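Cytosine-specific methyltransferase (Escherichia coli O157:H7 EDL933, PDB 3G7U) probably methylates cytosines in DNA at C5, using S-adenosyl-L-methionine as the methyl donor. Local coordinates at residues I319-A324 with W341-Q346; Q328-W333 with G348-P353. All blocks are in the same frame, centred on the assembly; numbering follows the deposited sequence.

Contact 1 of 2, residues I319-A324 with W341-Q346; sequences ITPREA and WHSFRQ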
loop_
_atom_site.group_PDB
_atom_site.type_symbol
_atom_site.label_atom_id
_atom_site.label_comp_id
_atom_site.label_asym_id
_atom_site.label_seq_id
_atom_site.Cartn_x
_atom_site.Cartn_y
_atom_site.Cartn_z
ATOM N N ILE A 319 12.190 -12.042 8.816
ATOM C CA ILE A 319 10.775 -12.375 8.587
ATOM C C ILE A 319 10.549 -12.845 7.136
ATOM O O ILE A 319 11.380 -12.553 6.272
ATOM C CB ILE A 319 9.832 -11.166 8.959
ATOM C CG1 ILE A 319 10.152 -9.926 8.100
ATOM C CG2 ILE A 319 9.909 -10.895 10.525
ATOM C CD1 ILE A 319 9.161 -8.751 8.351
ATOM N N THR A 320 9.425 -13.513 6.876
ATOM C CA THR A 320 9.071 -13.987 5.568
ATOM C C THR A 320 8.304 -12.893 4.832
ATOM O O THR A 320 7.818 -11.930 5.445
ATOM C CB THR A 320 8.142 -15.211 5.646
ATOM O OG1 THR A 320 6.921 -14.804 6.242
ATOM C CG2 THR A 320 8.756 -16.313 6.480
ATOM N N PRO A 321 8.220 -13.005 3.503
ATOM C CA PRO A 321 7.363 -12.032 2.802
ATOM C C PRO A 321 5.933 -11.980 3.348
ATOM O O PRO A 321 5.334 -10.900 3.425
ATOM C CB PRO A 321 7.358 -12.569 1.359
ATOM C CG PRO A 321 8.644 -13.249 1.213
ATOM C CD PRO A 321 8.957 -13.883 2.580
ATOM N N ARG A 322 5.362 -13.128 3.701
ATOM C CA ARG A 322 3.982 -13.085 4.187
ATOM C C ARG A 322 3.903 -12.372 5.538
ATOM O O ARG A 322 2.965 -11.633 5.793
ATOM C CB ARG A 322 3.359 -14.486 4.282
ATOM C CG ARG A 322 1.909 -14.559 4.841
ATOM C CD ARG A 322 0.887 -13.697 4.088
ATOM N NE ARG A 322 0.716 -14.129 2.710
ATOM C CZ ARG A 322 0.131 -13.398 1.763
ATOM N NH1 ARG A 322 -0.391 -12.206 2.058
ATOM N NH2 ARG A 322 0.022 -13.884 0.527
ATOM N N GLU A 323 4.927 -12.537 6.370
ATOM C CA GLU A 323 4.973 -11.811 7.642
ATOM C C GLU A 323 5.079 -10.312 7.433
ATOM O O GLU A 323 4.376 -9.551 8.101
ATOM C CB GLU A 323 6.131 -12.323 8.514
ATOM C CG GLU A 323 5.820 -13.741 9.062
ATOM C CD GLU A 323 7.025 -14.496 9.652
ATOM O OE1 GLU A 323 8.186 -14.075 9.455
ATOM O OE2 GLU A 323 6.803 -15.562 10.299
ATOM N N ALA A 324 5.937 -9.891 6.502
ATOM C CA ALA A 324 6.029 -8.493 6.143
ATOM C C ALA A 324 4.698 -7.943 5.613
ATOM O O ALA A 324 4.307 -6.795 5.958
ATOM C CB ALA A 324 7.124 -8.288 5.115
ATOM N N TRP A 341 12.946 -11.409 -2.980
ATOM C CA TRP A 341 13.519 -10.170 -3.451
ATOM C C TRP A 341 12.427 -9.199 -3.943
ATOM O O TRP A 341 12.363 -8.042 -3.513
ATOM C CB TRP A 341 14.486 -10.490 -4.602
ATOM C CG TRP A 341 14.870 -9.285 -5.329
ATOM C CD1 TRP A 341 14.329 -8.813 -6.498
ATOM C CD2 TRP A 341 15.827 -8.325 -4.913
ATOM N NE1 TRP A 341 14.907 -7.618 -6.837
ATOM C CE2 TRP A 341 15.841 -7.300 -5.887
ATOM C CE3 TRP A 341 16.694 -8.233 -3.813
ATOM C CZ2 TRP A 341 16.681 -6.196 -5.796
ATOM C CZ3 TRP A 341 17.534 -7.136 -3.722
ATOM C CH2 TRP A 341 17.524 -6.130 -4.712
ATOM N N HIS A 342 11.577 -9.680 -4.844
ATOM C CA HIS A 342 10.540 -8.825 -5.432
ATOM C C HIS A 342 9.408 -8.556 -4.471
ATOM O O HIS A 342 8.980 -7.427 -4.372
ATOM C CB HIS A 342 10.009 -9.396 -6.744
ATOM C CG HIS A 342 10.975 -9.251 -7.879
ATOM N ND1 HIS A 342 11.442 -8.021 -8.295
ATOM C CD2 HIS A 342 11.587 -10.173 -8.659
ATOM C CE1 HIS A 342 12.294 -8.194 -9.291
ATOM N NE2 HIS A 342 12.397 -9.490 -9.533
ATOM N N SER A 343 8.950 -9.577 -3.749
ATOM C CA SER A 343 7.803 -9.389 -2.865
ATOM C C SER A 343 8.119 -8.372 -1.757
ATOM O O SER A 343 7.288 -7.531 -1.451
ATOM C CB SER A 343 7.310 -10.739 -2.323
ATOM O OG SER A 343 8.353 -11.430 -1.630
ATOM N N PHE A 344 9.335 -8.413 -1.186
ATOM C CA PHE A 344 9.693 -7.459 -0.132
ATOM C C PHE A 344 9.709 -6.025 -0.633
ATOM O O PHE A 344 9.276 -5.102 0.081
ATOM C CB PHE A 344 11.052 -7.799 0.482
ATOM C CG PHE A 344 10.984 -8.853 1.549
ATOM C CD1 PHE A 344 11.538 -10.106 1.327
ATOM C CD2 PHE A 344 10.376 -8.596 2.754
ATOM C CE1 PHE A 344 11.490 -11.084 2.290
ATOM C CE2 PHE A 344 10.313 -9.587 3.731
ATOM C CZ PHE A 344 10.860 -10.820 3.493
ATOM N N ARG A 345 10.245 -5.827 -1.834
ATOM C CA ARG A 345 10.147 -4.527 -2.508
ATOM C C ARG A 345 8.692 -4.135 -2.757
ATOM O O ARG A 345 8.319 -3.008 -2.430
ATOM C CB ARG A 345 10.958 -4.494 -3.805
ATOM C CG ARG A 345 12.449 -4.378 -3.551
ATOM C CD ARG A 345 13.275 -4.904 -4.740
ATOM N NE ARG A 345 13.077 -4.113 -5.954
ATOM C CZ ARG A 345 13.784 -3.027 -6.271
ATOM N NH1 ARG A 345 14.751 -2.590 -5.460
ATOM N NH2 ARG A 345 13.523 -2.374 -7.405
ATOM N N GLN A 346 7.856 -5.041 -3.280
ATOM C CA GLN A 346 6.436 -4.709 -3.518
ATOM C C GLN A 346 5.707 -4.266 -2.246
ATOM O O GLN A 346 4.930 -3.305 -2.254
ATOM C CB GLN A 346 5.698 -5.892 -4.137
ATOM C CG GLN A 346 6.225 -6.241 -5.555
ATOM C CD GLN A 346 5.551 -7.435 -6.175
ATOM O OE1 GLN A 346 5.106 -8.329 -5.499
ATOM N NE2 GLN A 346 5.455 -7.445 -7.480
#
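Phe344 lays its ring against the first turn of helix 321-328, with Pro321, Ala324 and the backbone of Ile319 and Thr320 around it. This turn opens with a capping box and lies in the TPRE sequence that marks conserved motif IX of the C5-methyltransferases; it illustrates how one aromatic side chain can join two helices without a hydrogen bond across the contact. The tight part is the far end of the ring. Pro321 CA stands over one face, 4.2 Å from the ring centroid and 28° off the normal, a CH-pi contact. At the edge, Phe344 CZ comes within 3.3 Å of Ile319 O; Ala324 CB, set obliquely to the ring, is 3.7 Å from Phe344 CE2. Phe344 CG lies anti to its own carbonyl carbon (chi1 -83°), beside the backbone N; the end of the ring comes nearer to the other helix than its base. The loose side is the far flank of helix 340-348, where Trp341 and Arg345 are exposed to solvent and take no part. Ser343 is less securely placed, having two conformers; in the one described its OG packs on the Pro321 ring but bonds back to Thr339 O, just ahead of helix 340-348. The capping box holds the start of helix 321-328: Glu323 N donates to Thr320 OG1 at 3.0 Å. In the reciprocal bond, Thr320 N donates to Glu323 OE1, which also forms a salt bridge to Arg317, at 2.9 Å and from above the carboxylate plane, 42° out of it.

Contact 2 of 2, residues Q328-W333 with G348-P353; sequences QGFPDW and GNSVSP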
loop_
_atom_site.group_PDB
_atom_site.type_symbol
_atom_site.label_atom_id
_atom_site.label_comp_id
_atom_site.label_asym_id
_atom_site.label_seq_id
_atom_site.Cartn_x
_atom_site.Cartn_y
_atom_site.Cartn_z
ATOM N N GLN A 328 2.370 -4.956 7.160
ATOM C CA GLN A 328 2.088 -3.752 6.374
ATOM C C GLN A 328 0.586 -3.516 6.225
ATOM O O GLN A 328 0.181 -2.435 5.828
ATOM C CB GLN A 328 2.805 -3.875 5.009
ATOM C CG GLN A 328 2.695 -2.739 4.047
ATOM C CD GLN A 328 3.406 -1.493 4.508
ATOM O OE1 GLN A 328 4.246 -1.519 5.415
ATOM N NE2 GLN A 328 3.062 -0.373 3.880
ATOM N N GLY A 329 -0.235 -4.479 6.640
ATOM C CA GLY A 329 -1.668 -4.366 6.541
ATOM C C GLY A 329 -2.291 -4.978 5.300
ATOM O O GLY A 329 -3.441 -4.683 4.979
ATOM N N PHE A 330 -1.575 -5.864 4.609
ATOM C CA PHE A 330 -2.166 -6.568 3.482
ATOM C C PHE A 330 -2.910 -7.812 3.965
ATOM O O PHE A 330 -2.501 -8.470 4.921
ATOM C CB PHE A 330 -1.072 -6.996 2.465
ATOM C CG PHE A 330 -0.656 -5.911 1.503
ATOM C CD1 PHE A 330 -1.327 -5.742 0.284
ATOM C CD2 PHE A 330 0.448 -5.132 1.795
ATOM C CE1 PHE A 330 -0.913 -4.750 -0.605
ATOM C CE2 PHE A 330 0.866 -4.139 0.930
ATOM C CZ PHE A 330 0.189 -3.972 -0.273
ATOM N N PRO A 331 -4.019 -8.163 3.307
ATOM C CA PRO A 331 -4.699 -9.386 3.717
ATOM C C PRO A 331 -3.964 -10.640 3.256
ATOM O O PRO A 331 -3.199 -10.601 2.282
ATOM C CB PRO A 331 -6.026 -9.309 2.976
ATOM C CG PRO A 331 -5.802 -8.397 1.816
ATOM C CD PRO A 331 -4.680 -7.494 2.164
ATOM N N ASP A 332 -4.200 -11.760 3.931
ATOM C CA ASP A 332 -3.564 -13.023 3.546
ATOM C C ASP A 332 -3.882 -13.522 2.162
ATOM O O ASP A 332 -3.104 -14.296 1.621
ATOM C CB ASP A 332 -3.921 -14.143 4.534
ATOM C CG ASP A 332 -3.084 -14.117 5.768
ATOM O OD1 ASP A 332 -2.122 -13.328 5.852
ATOM O OD2 ASP A 332 -3.364 -14.937 6.680
ATOM N N TRP A 333 -5.008 -13.085 1.589
ATOM C CA TRP A 333 -5.404 -13.501 0.232
ATOM C C TRP A 333 -4.751 -12.684 -0.900
ATOM O O TRP A 333 -4.882 -13.030 -2.060
ATOM C CB TRP A 333 -6.949 -13.519 0.089
ATOM C CG TRP A 333 -7.655 -12.242 0.499
ATOM C CD1 TRP A 333 -8.250 -11.994 1.692
ATOM C CD2 TRP A 333 -7.849 -11.038 -0.304
ATOM N NE1 TRP A 333 -8.832 -10.739 1.692
ATOM C CE2 TRP A 333 -8.604 -10.133 0.483
ATOM C CE3 TRP A 333 -7.484 -10.665 -1.611
ATOM C CZ2 TRP A 333 -8.973 -8.854 0.028
ATOM C CZ3 TRP A 333 -7.848 -9.404 -2.074
ATOM C CH2 TRP A 333 -8.584 -8.506 -1.257
ATOM N N GLY A 348 7.198 -3.164 0.772
ATOM C CA GLY A 348 7.814 -1.933 1.261
ATOM C C GLY A 348 7.405 -0.667 0.528
ATOM O O GLY A 348 7.212 0.368 1.152
ATOM N N ASN A 349 7.242 -0.768 -0.789
ATOM C CA ASN A 349 6.785 0.338 -1.650
ATOM C C ASN A 349 5.293 0.688 -1.591
ATOM O O ASN A 349 4.828 1.567 -2.341
ATOM C CB ASN A 349 7.105 0.001 -3.117
ATOM C CG ASN A 349 8.586 0.117 -3.437
ATOM O OD1 ASN A 349 9.332 0.787 -2.728
ATOM N ND2 ASN A 349 9.021 -0.551 -4.513
ATOM N N SER A 350 4.528 -0.003 -0.761
ATOM C CA SER A 350 3.090 0.179 -0.752
ATOM C C SER A 350 2.629 1.062 0.391
ATOM O O SER A 350 3.240 1.077 1.465
ATOM C CB SER A 350 2.384 -1.178 -0.649
ATOM O OG SER A 350 2.584 -1.918 -1.838
ATOM N N VAL A 351 1.533 1.779 0.155
ATOM C CA VAL A 351 0.750 2.352 1.227
ATOM C C VAL A 351 0.099 1.166 1.914
ATOM O O VAL A 351 -0.340 0.235 1.226
ATOM C CB VAL A 351 -0.393 3.240 0.679
ATOM C CG1 VAL A 351 -1.207 3.869 1.828
ATOM C CG2 VAL A 351 0.157 4.304 -0.173
ATOM N N SER A 352 -0.016 1.199 3.244
ATOM C CA SER A 352 -0.831 0.163 3.955
ATOM C C SER A 352 -2.272 0.171 3.465
ATOM O O SER A 352 -2.892 1.250 3.466
ATOM C CB SER A 352 -0.891 0.448 5.460
ATOM O OG SER A 352 -1.779 -0.501 6.022
ATOM N N PRO A 353 -2.812 -0.989 3.051
ATOM C CA PRO A 353 -4.225 -1.022 2.664
ATOM C C PRO A 353 -5.202 -0.596 3.771
ATOM O O PRO A 353 -6.309 -0.144 3.486
ATOM C CB PRO A 353 -4.471 -2.480 2.303
ATOM C CG PRO A 353 -3.172 -2.959 1.799
ATOM C CD PRO A 353 -2.118 -2.244 2.693
#
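A buried loop-to-loop contact joins Gln328, Gly329 and Phe330, at the C-terminal end of helix 321-328, to Ser350, Ser352 and Pro353, which lead into helix 353-367. It exemplifies a helix exit meeting a helix entrance: Gly329, with positive phi (94°), makes a Schellman motif, and Ser352 is an N-cap. The GNSV sequence belongs to conserved motif X, which in related C5-methyltransferases helps form the cofactor pocket. The one hydrogen bond across runs from Ser352 OG to Gln328 O, 2.8 Å long, with the donor tilted 19° from the carbonyl plane. That hydroxyl also caps Ile354 N, so it serves both helix ends at once. Beside it, Gln328 NE2 lies close to Ser350 O, but the angle is too poor for a hydrogen bond. Apolar packing supplies the rest. Pro353 CG sits over one face of the Phe330 ring, displaced toward the rim, in a CH-pi contact only 15° off the normal, and the two side chains cross at about a right angle. Leu17 of helix 14-22 also touches this proline, and Phe336 meets Phe330 edge-to-face. Ser350 lies at the rim: its hydroxyl is bonded to Gln346 O, while its CB lies in the ring plane, 3.6 Å from Phe330 CZ.

Followed from the N terminus, the chain enters contact 1 at 319-324, runs through helix 321-328 and leaves it at 328-333, the first half of contact 2. It then turns into helix 340-348, where 341-346 closes the loop of contact 1, and finally reaches 348-353, closing contact 2 at the start of helix 353-367. The two closures therefore cross, one at the beginning of helix 321-328 and the other at its end, with centres about 10 Å apart. Arg322 also bridges them by packing: its NH1 lies 3.2 Å from Pro331 O. Together they tie helix 321-328 to helix 340-348 and to the start of helix 353-367.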